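Local atomic coordinates of nitrogenase molybdenum-iron protein alpha chain (Clostridium pasteurianum, PDB entry 4WN9), a protein that catalyses, together with the beta chain, the ATP-dependent reduction of dinitrogen to ammonia, using an iron-molybdenum cofactor and an [8Fe-7S] cluster shared between the two chains. Residues T47-A52 against K176-S181; K90-T95 against D241-K246; H168-E173 against H184-N189; H233-L238 against A250-L255; E330-K335 against N503-P508. All blocks are in the same frame, centred on the assembly; numbering follows the deposited sequence.

Contacts 1 and 3 touch, centres about 14 Å apart, and share helix 180-194: contact 1 joins its start to the Cys51 loop, contact 3 packs its middle on strand 167-170, the edge of a four-stranded parallel sheet. Both lie beside the two metal clusters. Contacts 2 and 4 also touch, centres about 14 Å apart; strand 233-239, edging a second such sheet, leads into helix 244-248. A probable Tyr244-His168 hydrogen bond joins contact 2 to contact 3. Along the chain, contact 1 crosses contacts 2 and 3, contact 3 falls between the segments of contact 2, and contacts 2 and 4 cross. Contact 5 comes last, its centre at least about 34 Å from the others, where two helices end on the surface.

Contact 1 (T47-A52 against K176-S181). With CLF (Fe(8)-S(7) cluster), chain I.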
# COMPACT_ATOMS: atom_id res chain seq x y z
N THR A 47 -13.69 30.51 17.79
CA THR A 47 -12.41 31.14 17.55
C THR A 47 -11.41 30.11 16.99
O THR A 47 -11.70 28.89 16.99
CB THR A 47 -11.85 31.68 18.88
OG1 THR A 47 -10.62 32.36 18.67
CG2 THR A 47 -11.63 30.52 19.89
N ALA A 48 -10.24 30.58 16.57
CA ALA A 48 -9.13 29.68 16.21
C ALA A 48 -8.06 29.56 17.32
O ALA A 48 -7.10 28.78 17.19
CB ALA A 48 -8.47 30.15 14.92
N ARG A 49 -8.22 30.33 18.38
CA ARG A 49 -7.18 30.57 19.35
C ARG A 49 -6.80 29.35 20.14
O ARG A 49 -7.58 28.41 20.27
CB ARG A 49 -7.62 31.65 20.35
CG ARG A 49 -7.52 33.06 19.79
CD ARG A 49 -8.14 34.07 20.74
NE ARG A 49 -7.60 35.42 20.49
CZ ARG A 49 -7.88 36.50 21.22
NH1 ARG A 49 -8.72 36.43 22.25
NH2 ARG A 49 -7.33 37.68 20.89
N GLY A 50 -5.58 29.42 20.66
CA GLY A 50 -5.03 28.42 21.56
C GLY A 50 -4.77 29.05 22.92
O GLY A 50 -5.33 30.10 23.23
N CYS A 51 -3.92 28.43 23.71
CA CYS A 51 -3.74 28.83 25.09
C CYS A 51 -2.31 29.26 25.35
O CYS A 51 -1.42 29.08 24.52
CB CYS A 51 -4.11 27.67 26.02
SG CYS A 51 -2.96 26.30 25.82
N ALA A 52 -2.08 29.78 26.55
CA ALA A 52 -0.76 30.21 27.01
C ALA A 52 0.27 29.09 26.98
O ALA A 52 1.42 29.32 26.64
CB ALA A 52 -0.88 30.76 28.43
N LYS A 176 -4.23 31.50 31.49
CA LYS A 176 -3.55 32.78 31.62
C LYS A 176 -3.61 33.55 30.32
O LYS A 176 -3.64 32.96 29.24
CB LYS A 176 -2.12 32.57 32.08
CG LYS A 176 -2.07 32.06 33.51
CD LYS A 176 -0.67 32.07 34.09
CE LYS A 176 -0.75 31.77 35.57
NZ LYS A 176 0.55 31.34 36.14
N GLY A 177 -3.67 34.87 30.43
CA GLY A 177 -3.93 35.73 29.29
C GLY A 177 -5.23 35.37 28.61
O GLY A 177 -6.17 34.93 29.27
N VAL A 178 -5.26 35.52 27.29
CA VAL A 178 -6.46 35.29 26.48
C VAL A 178 -6.15 34.43 25.25
O VAL A 178 -7.04 34.17 24.46
CB VAL A 178 -7.07 36.61 25.97
CG1 VAL A 178 -7.60 37.43 27.12
CG2 VAL A 178 -6.03 37.41 25.18
N SER A 179 -4.92 33.97 25.12
CA SER A 179 -4.41 33.42 23.86
C SER A 179 -2.97 32.92 24.05
O SER A 179 -2.41 32.99 25.14
CB SER A 179 -4.41 34.51 22.78
OG SER A 179 -3.48 35.53 23.10
N GLN A 180 -2.39 32.40 22.96
CA GLN A 180 -1.00 32.00 22.95
C GLN A 180 -0.08 33.13 23.34
O GLN A 180 1.08 32.90 23.69
CB GLN A 180 -0.56 31.54 21.54
CG GLN A 180 -1.26 30.30 21.03
CD GLN A 180 -2.50 30.64 20.22
OE1 GLN A 180 -3.37 31.38 20.68
NE2 GLN A 180 -2.57 30.13 19.00
N SER A 181 -0.58 34.37 23.23
CA SER A 181 0.29 35.53 23.44
C SER A 181 0.98 35.52 24.81
O SER A 181 2.19 35.74 24.90
CB SER A 181 -0.51 36.82 23.30
OG SER A 181 0.37 37.90 23.45
FE1 CLF I . -5.24 23.77 29.37
FE2 CLF I . -6.01 22.79 27.18
FE3 CLF I . -3.87 24.50 27.08
FE4 CLF I . -3.67 22.01 28.15
S1 CLF I . -5.67 21.43 29.28
S2A CLF I . -6.02 25.08 27.57
S4A CLF I . -4.06 22.53 25.96
S3A CLF I . -2.94 24.00 29.13
FE5 CLF I . -4.05 18.65 27.78
FE6 CLF I . -6.73 18.28 30.17
FE7 CLF I . -6.48 17.45 27.52
FE8 CLF I . -6.83 20.09 27.72
S2B CLF I . -4.94 16.94 29.19
S3B CLF I . -8.28 18.52 28.40
S4B CLF I . -5.52 19.04 26.12
O HOH W 1 -4.44 31.18 27.26
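Ala52 and Gln180 bring the two backbones to a CA-CA distance of 4.4 Å, so close that alpha carbons lean on carbonyls: Gln180 CA sits 3.3 Å from Cys51 O, and Ser179 CA makes a similar C-H...O contact with Gly50 O. Gln180 reaches back along the loop. Its CG stands anti to its own carbonyl carbon (chi1 -64°), and a bend at chi2 carries the amide to Gly50, where OE1 accepts from Gly50 N at 3.0 Å. That N-H arrives from above the plane of the amide carbonyl, 61° out of it. With OE1 held, NE2 of the same amide donates to O1 of the bound 3-hydroxy-3-carboxy-adipic acid. Arg49 runs extended alongside Val178, and Ser179 CB lies over one face of its guanidinium, 4.0 Å above the plane; the polar end is bonded to Thr39, Thr41 and Glu366. A water bridges the segments further on, accepting from Ala52 N at 2.8 Å and lying 2.8 Å from Lys176 O, to which it can donate. Ser179 N-caps helix 180-194, its OG accepting from Ser181 N. Cys51, the N-cap of helix 52-61, turns its side chain from all this, and SG binds iron atom FE3 at 2.4 Å. The contact thus spans from homocitrate, held by Gln180, to the Fe(8)-S(7) cluster bound by Cys51 and shared by alpha and beta chains, the P-cluster of nitrogenase.

Contact 2 (K90-T95 against D241-K246); sequences KPENGT and DATYEK
Lys90 N donates to Asp241 OD1 at 3.0 Å, a fairly straight bond (162° at the hydrogen) that meets the carboxylate from above its plane, 37° out of it. Asp241 is gripped from elsewhere too: Lys65 forms a salt bridge with OD1, and Trp221 donates its indole N-H to OD2. The ammonium of Lys90 adds a long salt bridge, NZ lying 3.8 Å from Asp241 OD2. A second polar knot is built round one water, which donates to Glu92 OE1 at 2.7 Å and to Asp241 O at 2.6 Å while accepting from Lys246 NZ at 2.8 Å. Direct pairing of Lys246 NZ with Glu92 OE2 is weaker, a salt bridge of 3.5 Å, so the water carries much of this link. Lys65 also pairs with Glu92 OE1; bridging both carboxylates, it would be expected to offset their mutual repulsion. Glu92 owes its position to a chain bent at chi2 (61°), which lays its side chain across that of Thr243 at about a right angle. There the methyl CG2 of Thr243 packs 3.7 Å from Glu92 CB, with the carboxylate oxygen OE1 also beside it. The contact lies outside the cluster pockets and ties the loop between helix 75-79 and strand 104-105 to the start of a short helix. The other branch of Thr243 faces that helix: OG1 accepts from Lys246 N at 3.3 Å, which makes Thr243 the N-cap of helix 244-248.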
# COMPACT_ATOMS: atom_id res chain seq x y z
N LYS A 90 18.19 19.56 13.58
CA LYS A 90 19.13 18.47 13.43
C LYS A 90 20.19 18.44 14.54
O LYS A 90 20.41 19.41 15.26
CB LYS A 90 19.78 18.46 12.04
CG LYS A 90 20.35 19.77 11.57
CD LYS A 90 20.86 19.61 10.15
CE LYS A 90 20.87 20.93 9.40
NZ LYS A 90 21.63 21.97 10.16
N PRO A 91 20.86 17.29 14.67
CA PRO A 91 21.85 17.21 15.71
C PRO A 91 22.95 18.21 15.37
O PRO A 91 23.41 18.25 14.25
CB PRO A 91 22.35 15.76 15.62
CG PRO A 91 21.48 15.07 14.63
CD PRO A 91 20.96 16.15 13.74
N GLU A 92 23.30 19.07 16.33
CA GLU A 92 24.22 20.18 16.05
C GLU A 92 25.54 19.61 15.53
O GLU A 92 26.08 18.68 16.11
CB GLU A 92 24.44 21.01 17.33
CG GLU A 92 25.25 22.28 17.12
CD GLU A 92 24.61 23.26 16.15
OE1 GLU A 92 23.38 23.21 15.97
OE2 GLU A 92 25.33 24.09 15.57
N ASN A 93 26.03 20.16 14.42
CA ASN A 93 27.30 19.70 13.83
C ASN A 93 27.25 18.24 13.42
O ASN A 93 28.25 17.68 12.96
CB ASN A 93 28.46 19.92 14.81
CG ASN A 93 28.71 21.38 15.11
OD1 ASN A 93 28.87 22.19 14.20
ND2 ASN A 93 28.73 21.73 16.40
N GLY A 94 26.09 17.61 13.58
CA GLY A 94 25.89 16.23 13.17
C GLY A 94 25.87 15.27 14.34
O GLY A 94 25.58 14.09 14.16
N THR A 95 26.14 15.77 15.54
CA THR A 95 26.34 14.91 16.70
C THR A 95 25.57 15.33 17.95
O THR A 95 25.41 14.53 18.87
CB THR A 95 27.84 14.84 17.05
OG1 THR A 95 28.37 16.17 17.14
CG2 THR A 95 28.60 14.07 15.98
N ASP A 241 15.89 25.46 15.28
CA ASP A 241 17.13 24.65 15.27
C ASP A 241 18.16 25.07 16.32
O ASP A 241 19.34 24.82 16.16
CB ASP A 241 17.79 24.64 13.90
CG ASP A 241 18.78 23.49 13.72
OD1 ASP A 241 18.61 22.43 14.34
OD2 ASP A 241 19.74 23.65 12.93
N ALA A 242 17.71 25.65 17.42
CA ALA A 242 18.60 26.20 18.42
C ALA A 242 19.06 25.16 19.42
O ALA A 242 18.28 24.28 19.81
CB ALA A 242 17.91 27.34 19.15
N THR A 243 20.32 25.26 19.83
CA THR A 243 20.84 24.53 20.98
C THR A 243 20.74 25.41 22.22
O THR A 243 20.61 26.62 22.11
CB THR A 243 22.32 24.15 20.77
OG1 THR A 243 23.09 25.33 20.57
CG2 THR A 243 22.48 23.25 19.56
N TYR A 244 20.81 24.80 23.39
CA TYR A 244 20.71 25.55 24.63
C TYR A 244 21.88 26.52 24.74
O TYR A 244 21.68 27.71 24.97
CB TYR A 244 20.71 24.60 25.81
CG TYR A 244 20.40 25.25 27.14
CD1 TYR A 244 19.21 25.94 27.34
CD2 TYR A 244 21.28 25.14 28.21
CE1 TYR A 244 18.92 26.51 28.56
CE2 TYR A 244 21.00 25.71 29.44
CZ TYR A 244 19.82 26.40 29.60
OH TYR A 244 19.52 26.97 30.81
N GLU A 245 23.10 26.00 24.56
CA GLU A 245 24.33 26.79 24.67
C GLU A 245 24.26 28.03 23.79
O GLU A 245 24.64 29.13 24.20
CB GLU A 245 25.53 25.92 24.29
CG GLU A 245 26.82 26.69 24.02
CD GLU A 245 28.01 25.76 23.82
OE1 GLU A 245 28.67 25.86 22.77
OE2 GLU A 245 28.27 24.93 24.72
N LYS A 246 23.75 27.85 22.58
CA LYS A 246 23.69 28.96 21.63
C LYS A 246 22.68 30.05 22.03
O LYS A 246 22.82 31.21 21.63
CB LYS A 246 23.37 28.40 20.25
CG LYS A 246 23.57 29.41 19.14
CD LYS A 246 23.20 28.80 17.81
CE LYS A 246 23.99 27.53 17.56
NZ LYS A 246 23.89 27.18 16.11
O HOH W 2 21.84 25.37 16.42

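Contact 3 (H168-E173 against H184-N189); sequences HAFSCE and HHIANN. With ICS (iron-sulfur-molybdenum cluster with interstitial carbon), chain F.
The Phe170 ring turns an edge to helix 180-194: Ala187 O and Ile186 O lie near its plane, while Ala187 CA comes in obliquely, 3.7 Å from CE2. Beyond the two segments, Tyr140 of the neighbouring strand meets this ring with its plane nearly parallel, and Cys56 and Met61 of helix 52-61 pack on the side chain. His184, from the same helix but pointing elsewhere, presents its own edge to the iron-sulfur-molybdenum cluster, NE2 lying 3.2 Å from S2B in the ring plane. Ile186 does the remaining packing. With CG1 anti to the carbonyl carbon (chi1 -72°), Ile186 CD1 rests 3.3 Å from the carbonyl O of Ser171, the central residue of an inverse gamma turn, and 4.4 Å from Cys172 CB. Within the helix, His184 O accepts both Asn188 N and, at 2.8 Å, Asn188 ND2, which also bonds Ser263 O. No hydrogen bond joins the two segments. They meet by van der Waals packing, hydrocarbon against hydrocarbon and against backbone carbonyls. Between them the chemistry implies contact without directional bonds; Ser171 O has Lys176 NZ as a polar partner, and His184 engages the cofactor from another part of the helix.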
# COMPACT_ATOMS: atom_id res chain seq x y z
N HIS A 168 14.23 24.65 34.14
CA HIS A 168 13.47 25.88 34.00
C HIS A 168 11.98 25.63 34.15
O HIS A 168 11.40 24.84 33.39
CB HIS A 168 13.76 26.53 32.65
CG HIS A 168 15.21 26.85 32.43
ND1 HIS A 168 15.97 27.54 33.36
CD2 HIS A 168 16.03 26.60 31.39
CE1 HIS A 168 17.19 27.69 32.89
NE2 HIS A 168 17.26 27.13 31.70
N ALA A 169 11.36 26.28 35.13
CA ALA A 169 9.93 26.20 35.32
C ALA A 169 9.23 27.33 34.56
O ALA A 169 9.73 28.45 34.48
CB ALA A 169 9.57 26.26 36.80
N PHE A 170 8.08 27.01 33.99
CA PHE A 170 7.25 27.99 33.32
C PHE A 170 5.80 27.89 33.80
O PHE A 170 5.15 26.84 33.70
CB PHE A 170 7.31 27.78 31.82
CG PHE A 170 8.65 28.04 31.21
CD1 PHE A 170 9.61 27.05 31.16
CD2 PHE A 170 8.94 29.27 30.65
CE1 PHE A 170 10.85 27.28 30.59
CE2 PHE A 170 10.17 29.51 30.07
CZ PHE A 170 11.12 28.51 30.04
N SER A 171 5.27 28.99 34.31
CA SER A 171 3.91 29.00 34.79
C SER A 171 2.99 29.48 33.67
O SER A 171 2.45 30.60 33.71
CB SER A 171 3.80 29.82 36.07
OG SER A 171 4.43 29.13 37.15
N CYS A 172 2.82 28.60 32.68
CA CYS A 172 1.99 28.86 31.50
C CYS A 172 0.64 28.10 31.47
O CYS A 172 0.18 27.69 30.39
CB CYS A 172 2.78 28.56 30.23
SG CYS A 172 3.68 26.99 30.18
N GLU A 173 0.01 27.94 32.63
CA GLU A 173 -1.35 27.41 32.67
C GLU A 173 -2.16 28.01 31.52
O GLU A 173 -1.99 29.18 31.17
CB GLU A 173 -2.02 27.74 34.01
CG GLU A 173 -1.48 26.96 35.21
CD GLU A 173 -0.29 27.62 35.93
OE1 GLU A 173 0.03 27.15 37.03
OE2 GLU A 173 0.34 28.56 35.42
N HIS A 184 3.98 33.49 25.04
CA HIS A 184 5.17 34.09 24.46
C HIS A 184 5.88 34.90 25.55
O HIS A 184 7.08 34.75 25.80
CB HIS A 184 4.85 35.06 23.32
CG HIS A 184 4.21 34.43 22.13
ND1 HIS A 184 3.50 35.16 21.20
CD2 HIS A 184 4.17 33.14 21.71
CE1 HIS A 184 3.07 34.36 20.25
NE2 HIS A 184 3.45 33.13 20.54
N HIS A 185 5.10 35.77 26.18
CA HIS A 185 5.60 36.68 27.18
C HIS A 185 6.22 35.89 28.32
O HIS A 185 7.33 36.17 28.76
CB HIS A 185 4.46 37.56 27.70
CG HIS A 185 4.91 38.79 28.42
ND1 HIS A 185 4.10 39.90 28.56
CD2 HIS A 185 6.08 39.09 29.03
CE1 HIS A 185 4.76 40.83 29.23
NE2 HIS A 185 5.96 40.36 29.53
N ILE A 186 5.49 34.89 28.80
CA ILE A 186 5.94 34.05 29.91
C ILE A 186 7.29 33.40 29.59
O ILE A 186 8.20 33.44 30.40
CB ILE A 186 4.87 33.00 30.29
CG1 ILE A 186 3.69 33.68 30.99
CG2 ILE A 186 5.43 31.95 31.22
CD1 ILE A 186 2.50 32.79 31.22
N ALA A 187 7.42 32.84 28.39
CA ALA A 187 8.68 32.23 27.99
C ALA A 187 9.81 33.26 27.87
O ALA A 187 10.91 33.00 28.33
CB ALA A 187 8.51 31.49 26.68
N ASN A 188 9.54 34.41 27.25
CA ASN A 188 10.55 35.45 27.08
C ASN A 188 11.18 35.83 28.43
O ASN A 188 12.40 35.86 28.57
CB ASN A 188 9.98 36.71 26.41
CG ASN A 188 9.99 36.65 24.89
OD1 ASN A 188 10.59 37.49 24.22
ND2 ASN A 188 9.31 35.66 24.34
N ASN A 189 10.33 36.10 29.42
CA ASN A 189 10.81 36.40 30.78
C ASN A 189 11.90 35.45 31.29
O ASN A 189 13.03 35.87 31.53
CB ASN A 189 9.64 36.42 31.77
CG ASN A 189 8.68 37.57 31.50
OD1 ASN A 189 8.97 38.45 30.69
ND2 ASN A 189 7.52 37.55 32.16
FE1 ICS F . 5.24 34.35 15.63
MO1 ICS F . 1.04 28.99 14.23
FE2 ICS F . 3.44 32.69 16.64
FE3 ICS F . 5.20 31.81 14.84
FE4 ICS F . 3.30 33.50 14.11
FE5 ICS F . 1.74 31.52 13.63
FE6 ICS F . 1.91 30.68 16.12
FE7 ICS F . 3.59 29.82 14.34
CX ICS F . 3.19 31.72 14.92
S1A ICS F . 3.05 34.81 15.98
S1B ICS F . 0.02 30.95 14.97
S2A ICS F . 5.68 32.57 16.93
S2B ICS F . 2.08 31.64 18.08
S3A ICS F . 1.76 33.50 12.55
S3B ICS F . 2.62 28.58 15.96
S4A ICS F . 5.47 33.59 13.46
S4B ICS F . 2.39 29.72 12.46
S5A ICS F . 5.79 29.79 14.10

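Contact 4 (H233-L238 against A250-L255)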
# COMPACT_ATOMS: atom_id res chain seq x y z
N HIS A 233 27.99 36.12 10.54
CA HIS A 233 27.98 34.99 11.45
C HIS A 233 26.66 35.04 12.19
O HIS A 233 26.30 36.08 12.74
CB HIS A 233 29.11 35.11 12.45
CG HIS A 233 29.06 34.06 13.52
ND1 HIS A 233 28.69 34.34 14.82
CD2 HIS A 233 29.34 32.74 13.48
CE1 HIS A 233 28.74 33.23 15.54
NE2 HIS A 233 29.14 32.24 14.75
N VAL A 234 25.93 33.92 12.22
CA VAL A 234 24.63 33.89 12.87
C VAL A 234 24.75 33.32 14.27
O VAL A 234 24.54 32.13 14.50
CB VAL A 234 23.60 33.10 12.03
CG1 VAL A 234 22.23 33.15 12.69
CG2 VAL A 234 23.52 33.65 10.61
N ASN A 235 25.10 34.18 15.22
CA ASN A 235 25.38 33.73 16.57
C ASN A 235 24.25 32.88 17.14
O ASN A 235 24.51 31.95 17.91
CB ASN A 235 25.63 34.95 17.48
CG ASN A 235 25.85 34.56 18.93
OD1 ASN A 235 26.86 33.95 19.28
ND2 ASN A 235 24.90 34.93 19.79
N ALA A 236 23.01 33.20 16.78
CA ALA A 236 21.86 32.49 17.33
C ALA A 236 20.55 32.78 16.61
O ALA A 236 20.30 33.90 16.16
CB ALA A 236 21.72 32.80 18.82
N THR A 237 19.71 31.75 16.49
CA THR A 237 18.35 31.91 16.01
C THR A 237 17.40 31.51 17.14
O THR A 237 17.44 30.36 17.59
CB THR A 237 18.09 31.03 14.79
OG1 THR A 237 18.91 31.45 13.70
CG2 THR A 237 16.61 31.09 14.36
N LEU A 238 16.59 32.44 17.62
CA LEU A 238 15.66 32.13 18.72
C LEU A 238 14.26 31.79 18.19
O LEU A 238 13.54 32.69 17.77
CB LEU A 238 15.59 33.31 19.69
CG LEU A 238 16.61 33.22 20.85
CD1 LEU A 238 18.04 33.10 20.35
CD2 LEU A 238 16.45 34.43 21.77
N ALA A 250 23.41 34.26 23.21
CA ALA A 250 22.74 35.20 22.30
C ALA A 250 23.32 36.61 22.40
O ALA A 250 23.26 37.37 21.43
CB ALA A 250 21.24 35.24 22.59
N ASP A 251 23.89 36.94 23.55
CA ASP A 251 24.44 38.29 23.78
C ASP A 251 25.63 38.58 22.88
O ASP A 251 25.94 39.74 22.61
CB ASP A 251 24.81 38.51 25.25
CG ASP A 251 25.71 37.43 25.80
OD1 ASP A 251 25.55 36.25 25.42
OD2 ASP A 251 26.57 37.76 26.65
N LYS A 252 26.29 37.53 22.39
CA LYS A 252 27.47 37.69 21.55
C LYS A 252 27.11 38.12 20.14
O LYS A 252 27.45 37.44 19.17
CB LYS A 252 28.27 36.39 21.47
CG LYS A 252 28.40 35.63 22.78
CD LYS A 252 29.11 36.42 23.87
CE LYS A 252 28.98 35.69 25.19
NZ LYS A 252 29.78 36.33 26.26
N ALA A 253 26.41 39.25 20.01
CA ALA A 253 26.05 39.76 18.69
C ALA A 253 25.91 41.28 18.66
O ALA A 253 25.75 41.93 19.70
CB ALA A 253 24.78 39.11 18.20
N ASP A 254 25.94 41.83 17.45
CA ASP A 254 25.90 43.27 17.22
C ASP A 254 24.56 43.74 16.66
O ASP A 254 24.35 44.94 16.49
CB ASP A 254 26.98 43.69 16.21
CG ASP A 254 28.38 43.60 16.78
OD1 ASP A 254 28.55 43.76 18.01
OD2 ASP A 254 29.32 43.37 15.98
N LEU A 255 23.67 42.82 16.32
CA LEU A 255 22.41 43.20 15.69
C LEU A 255 21.36 42.11 15.84
O LEU A 255 21.62 40.94 15.56
CB LEU A 255 22.61 43.50 14.21
CG LEU A 255 21.37 44.01 13.48
CD1 LEU A 255 20.77 45.22 14.18
CD2 LEU A 255 21.70 44.36 12.05
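Asn235 sits in a strand yet has helical backbone angles (phi -52°, psi -35°), and its amide lies against the backbone of the 250-255 loop, with CG only 3.3 Å from Lys252 O. Strand 233-239 edges a four-stranded parallel sheet; helix 244-248 and the 250-255 loop then carry the chain to strand 255-258, with strand 207-213 lying between the two in the sheet. The arrangement is a beta-alpha-beta crossover that skips one strand, and the contact joins its first strand to the return loop. The side chain of Asn235 extends with CG anti to the backbone N (chi1 177°), which sends the amide in among the loop residues. Its OD1 rests 3.6 Å from Lys252 CB, on the carbon stem of a lysine whose NZ leads off to a salt bridge with Asp251 OD2 at 3.5 Å. The other end of the amide is well occupied: Asn235 ND2 donates to Asn249 O, just before the loop segment, and to Asn209 OD1 of strand 207-213, while packing 3.3 Å from Ala250 CA. Lys252 itself is the centre of an inverse gamma turn, and that turn brings its carbonyl up beside the asparagine. Ala253 follows, its methyl touching both Asn235 and the neighbouring strand. Further along, Ala236 CB lies 4.3 Å from Ala250 CA, and the last touch is between Leu238 CD1 and Ala250 CB, 4.5 Å apart.

Contact 5 (E330-K335 against N503-P508)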
# COMPACT_ATOMS: atom_id res chain seq x y z
N GLU A 330 2.31 35.70 -14.04
CA GLU A 330 1.48 35.30 -15.18
C GLU A 330 0.24 34.52 -14.78
O GLU A 330 -0.87 34.75 -15.30
CB GLU A 330 2.25 34.44 -16.22
CG GLU A 330 1.31 33.81 -17.26
CD GLU A 330 1.94 32.76 -18.17
OE1 GLU A 330 3.19 32.74 -18.28
OE2 GLU A 330 1.18 31.95 -18.79
N LYS A 331 0.41 33.55 -13.88
CA LYS A 331 -0.68 32.64 -13.56
C LYS A 331 -1.60 33.14 -12.43
O LYS A 331 -2.70 32.59 -12.24
CB LYS A 331 -0.11 31.25 -13.25
CG LYS A 331 0.24 30.44 -14.49
CD LYS A 331 -1.01 29.92 -15.20
CE LYS A 331 -0.98 30.11 -16.70
NZ LYS A 331 0.12 29.35 -17.36
N LEU A 332 -1.17 34.21 -11.74
CA LEU A 332 -1.84 34.73 -10.52
C LEU A 332 -2.33 36.20 -10.58
O LEU A 332 -3.14 36.63 -9.74
CB LEU A 332 -0.88 34.60 -9.33
CG LEU A 332 -0.56 33.14 -8.97
CD1 LEU A 332 0.50 33.02 -7.89
CD2 LEU A 332 -1.86 32.47 -8.57
N GLN A 333 -1.83 36.95 -11.55
CA GLN A 333 -2.22 38.35 -11.73
C GLN A 333 -3.73 38.57 -11.60
O GLN A 333 -4.54 37.85 -12.19
CB GLN A 333 -1.70 38.87 -13.08
CG GLN A 333 -1.74 40.38 -13.26
CD GLN A 333 -0.73 41.10 -12.39
OE1 GLN A 333 0.45 40.72 -12.31
NE2 GLN A 333 -1.17 42.17 -11.76
N GLY A 334 -4.11 39.53 -10.78
CA GLY A 334 -5.53 39.86 -10.60
C GLY A 334 -6.31 38.96 -9.65
O GLY A 334 -7.48 39.21 -9.41
N LYS A 335 -5.67 37.91 -9.13
CA LYS A 335 -6.34 37.05 -8.15
C LYS A 335 -6.49 37.80 -6.82
O LYS A 335 -5.69 38.68 -6.49
CB LYS A 335 -5.56 35.76 -7.90
CG LYS A 335 -5.30 34.90 -9.13
CD LYS A 335 -6.52 34.11 -9.53
CE LYS A 335 -6.20 33.23 -10.73
NZ LYS A 335 -7.45 32.63 -11.29
N ASN A 503 -0.14 25.54 -8.25
CA ASN A 503 -0.66 24.18 -8.31
C ASN A 503 -2.00 24.04 -7.62
O ASN A 503 -2.86 23.24 -8.03
CB ASN A 503 0.32 23.19 -7.67
CG ASN A 503 1.51 22.90 -8.53
OD1 ASN A 503 1.61 23.36 -9.67
ND2 ASN A 503 2.43 22.15 -7.99
N GLY A 504 -2.19 24.80 -6.56
CA GLY A 504 -3.46 24.75 -5.87
C GLY A 504 -4.56 25.37 -6.71
O GLY A 504 -5.64 24.81 -6.86
N ILE A 505 -4.27 26.54 -7.28
CA ILE A 505 -5.26 27.27 -8.06
C ILE A 505 -5.68 26.48 -9.27
O ILE A 505 -6.86 26.43 -9.58
CB ILE A 505 -4.73 28.65 -8.50
CG1 ILE A 505 -4.78 29.63 -7.34
CG2 ILE A 505 -5.58 29.19 -9.63
CD1 ILE A 505 -6.18 29.94 -6.86
N TYR A 506 -4.73 25.82 -9.94
CA TYR A 506 -5.01 25.14 -11.20
C TYR A 506 -5.29 23.64 -11.08
O TYR A 506 -5.37 22.93 -12.09
CB TYR A 506 -3.90 25.44 -12.20
CG TYR A 506 -3.91 26.90 -12.59
CD1 TYR A 506 -4.78 27.38 -13.58
CD2 TYR A 506 -3.10 27.82 -11.94
CE1 TYR A 506 -4.81 28.72 -13.91
CE2 TYR A 506 -3.12 29.16 -12.27
CZ TYR A 506 -3.98 29.60 -13.26
OH TYR A 506 -3.98 30.95 -13.57
N THR A 507 -5.47 23.16 -9.85
CA THR A 507 -5.94 21.80 -9.63
C THR A 507 -7.24 21.62 -10.38
O THR A 507 -8.21 22.30 -10.08
CB THR A 507 -6.19 21.51 -8.13
OG1 THR A 507 -4.96 21.63 -7.40
CG2 THR A 507 -6.76 20.14 -7.94
N PRO A 508 -7.28 20.68 -11.35
CA PRO A 508 -8.46 20.53 -12.20
C PRO A 508 -9.76 20.26 -11.47
O PRO A 508 -10.82 20.70 -11.92
CB PRO A 508 -8.08 19.34 -13.08
CG PRO A 508 -6.61 19.51 -13.28
CD PRO A 508 -6.10 20.01 -11.94
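Tyr506 OH donates to Lys331 O, which lies in the plane of the phenol ring at its edge; the modelled 2.5 Å is very short, so the exact length is doubtful. Lys331 also crosses the tyrosine at about a right angle, its CD 3.6 Å from Tyr506 CZ. That approach comes from a lysine chain bent at chi2, chi3 and chi4, which lets the carbon stem rest on the phenol end while NZ turns away to a salt bridge with Glu330 OE2 at 3.2 Å. Ile505 completes this shell from its own segment: CG2 lies over one face of the Tyr506 ring, 3.6 Å above it. Across the contact, Leu332 CD2 packs 4.3 Å from Ile505 CG1, and Lys335 CE reaches Ile505 CG2 at 4.2 Å. Both segments are C-terminal helix ends, of helix 322-332 and helix 490-505, so the tyrosine bonds a carbonyl in the last turn of the other helix. Beyond Leu332 the chain makes a type II beta turn to Lys335, with Gly334 at positive phi (81°), and enters strand 336-341 of the mixed sheet. Leu332 is further held by Leu501 and Val502, one turn earlier on helix 490-505. In the 503-508 segment, Thr507 OG1 donates to Asn503 O at 2.7 Å, fixing the chain just after the helix, where Gln311 of the beta chain packs against Asn503, Thr507 and Pro508.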